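Local coordinates for diaminopimelate decarboxylase (Methanocaldococcus jannaschii, PDB 1TWI) that catalyses the pyridoxal phosphate-dependent decarboxylation of meso-diaminopimelate to L-lysine, the last step of lysine biosynthesis, as a homodimer, at the interface of chains A and B. Numbering follows the deposited sequence. Chains: chain A/B, Diaminopimelate decarboxylase.

The interface of chains A and B. Residues chain A 424, 427, 429; chain B 72-75, 97, 414-415.
B:Leu74, the first residue of helix 74-83, sets its isobutyl group between A:Val429 and A:Ile424 of the other subunit. Methyl CG2 of A:Val429 comes against the branch carbon CG of B:Leu74 (3.7 Å), and the tip CD1 of A:Ile424 reaches methyl CD2 of the same leucine from another side. The leucine CG lies anti to the backbone N (chi1 -167°), which brings CG and methyl CD2 against chain A. A:Ile424 also turns its branch methyl CG2 to CG1 of B:Ile97 (3.8 Å), the two side chains running past each other in opposite directions.

A:Asp427 joins this apolar patch to the polar rim. Its CB packs on CB of B:Leu74, while carboxylate oxygen OD2 accepts a fairly straight hydrogen bond from the backbone N of B:Leu74 (2.9 Å, 162° at H), approached from above the carboxylate plane. Capping of helix 74-83 is thus shared: B:Asn73 OD1 accepts from B:Ala75 N within its own chain, and A:Asp427 takes the first helix N-H, where the helix dipole would favour its negative charge. B:Asn73 ND2 donates to B:Ile414 O (2.9 Å) and lies over the carboxylate face, the planes 36° apart. Water 2 links OD2 of A:Asp427 to B:Ala72 O. Water 1 joins OD1 to B:Asn73 ND2 and, at the guanidinium edge, to B:Arg415 NH1. The salt bridge from B:Arg415 NH1 to A:Asp427 OD1 is long, 3.8 Å.

With an antiparallel beta bridge between A:Asp427 and B:Arg415, the patch and its two-fold twin hold the segment near each C-terminus against the partner's helix 74-83 start, helix 92-100 and strand 410-415 end. The patch centre lies about 28 Å from B:Cys358, suggesting a role in homodimer assembly rather than substrate contact.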
loop_
_atom_site.group_PDB
_atom_site.type_symbol
_atom_site.label_atom_id
_atom_site.label_comp_id
_atom_site.label_asym_id
_atom_site.label_seq_id
_atom_site.Cartn_x
_atom_site.Cartn_y
_atom_site.Cartn_z
ATOM N N ILE A 424 17.669 -1.724 -2.064
ATOM C CA ILE A 424 18.227 -0.963 -3.198
ATOM C C ILE A 424 18.651 -1.836 -4.358
ATOM O O ILE A 424 19.364 -1.378 -5.274
ATOM C CB ILE A 424 19.471 -0.097 -2.752
ATOM C CG1 ILE A 424 20.530 -1.023 -2.087
ATOM C CG2 ILE A 424 19.032 1.055 -1.763
ATOM C CD1 ILE A 424 21.806 -0.339 -1.738
ATOM N N ASP A 427 17.897 -0.318 -7.739
ATOM C CA ASP A 427 18.332 1.081 -7.915
ATOM C C ASP A 427 19.672 1.161 -8.616
ATOM O O ASP A 427 20.601 0.423 -8.293
ATOM C CB ASP A 427 18.460 1.842 -6.552
ATOM C CG ASP A 427 17.108 1.952 -5.760
ATOM O OD1 ASP A 427 16.038 1.522 -6.271
ATOM O OD2 ASP A 427 17.131 2.490 -4.623
ATOM N N VAL A 429 22.659 4.021 -9.715
ATOM C CA VAL A 429 23.190 5.390 -9.647
ATOM C C VAL A 429 23.900 5.744 -10.954
ATOM O O VAL A 429 24.799 5.014 -11.383
ATOM C CB VAL A 429 24.193 5.509 -8.502
ATOM C CG1 VAL A 429 24.765 6.980 -8.459
ATOM C CG2 VAL A 429 23.508 5.098 -7.161
ATOM N N ALA B 72 13.309 7.173 -1.380
ATOM C CA ALA B 72 14.674 6.843 -0.981
ATOM C C ALA B 72 15.394 6.067 -2.065
ATOM O O ALA B 72 16.282 5.286 -1.774
ATOM C CB ALA B 72 14.666 6.044 0.381
ATOM N N ASN B 73 14.984 6.268 -3.328
ATOM C CA ASN B 73 15.678 5.632 -4.479
ATOM C C ASN B 73 17.118 6.145 -4.380
ATOM O O ASN B 73 17.333 7.353 -4.286
ATOM C CB ASN B 73 15.075 6.090 -5.819
ATOM C CG ASN B 73 15.962 5.743 -7.013
ATOM O OD1 ASN B 73 16.902 6.494 -7.321
ATOM N ND2 ASN B 73 15.686 4.615 -7.685
ATOM N N LEU B 74 18.081 5.234 -4.511
ATOM C CA LEU B 74 19.506 5.541 -4.335
ATOM C C LEU B 74 20.089 6.691 -5.199
ATOM O O LEU B 74 20.981 7.430 -4.756
ATOM C CB LEU B 74 20.307 4.221 -4.484
ATOM C CG LEU B 74 21.764 4.231 -4.039
ATOM C CD1 LEU B 74 21.803 4.570 -2.549
ATOM C CD2 LEU B 74 22.408 2.850 -4.323
ATOM N N ALA B 75 19.599 6.857 -6.427
ATOM C CA ALA B 75 20.085 7.937 -7.283
ATOM C C ALA B 75 19.541 9.259 -6.733
ATOM O O ALA B 75 20.250 10.268 -6.687
ATOM C CB ALA B 75 19.588 7.757 -8.771
ATOM N N ILE B 97 20.645 3.524 3.621
ATOM C CA ILE B 97 20.673 4.204 2.334
ATOM C C ILE B 97 21.352 5.587 2.455
ATOM O O ILE B 97 22.139 6.000 1.577
ATOM C CB ILE B 97 19.222 4.361 1.809
ATOM C CG1 ILE B 97 18.648 2.968 1.520
ATOM C CG2 ILE B 97 19.198 5.330 0.582
ATOM C CD1 ILE B 97 17.139 2.991 1.047
ATOM N N ILE B 414 17.201 4.889 -13.352
ATOM C CA ILE B 414 17.617 4.801 -11.949
ATOM C C ILE B 414 16.871 3.725 -11.113
ATOM O O ILE B 414 17.210 3.524 -9.958
ATOM C CB ILE B 414 17.514 6.164 -11.222
ATOM C CG1 ILE B 414 16.079 6.702 -11.323
ATOM C CG2 ILE B 414 18.461 7.214 -11.939
ATOM C CD1 ILE B 414 15.857 7.934 -10.433
ATOM N N ARG B 415 15.838 3.099 -11.673
ATOM C CA ARG B 415 15.188 1.967 -11.030
ATOM C C ARG B 415 14.811 0.984 -12.162
ATOM O O ARG B 415 14.107 1.368 -13.131
ATOM C CB ARG B 415 13.915 2.352 -10.237
ATOM C CG ARG B 415 13.268 1.071 -9.644
ATOM C CD ARG B 415 11.913 1.320 -8.920
ATOM N NE ARG B 415 11.453 -0.001 -8.432
ATOM C CZ ARG B 415 11.710 -0.456 -7.205
ATOM N NH1 ARG B 415 12.393 0.312 -6.355
ATOM N NH2 ARG B 415 11.326 -1.690 -6.839
HETATM O O HOH W 1 13.723 2.880 -6.324
HETATM O O HOH W 2 15.501 2.744 -2.483
#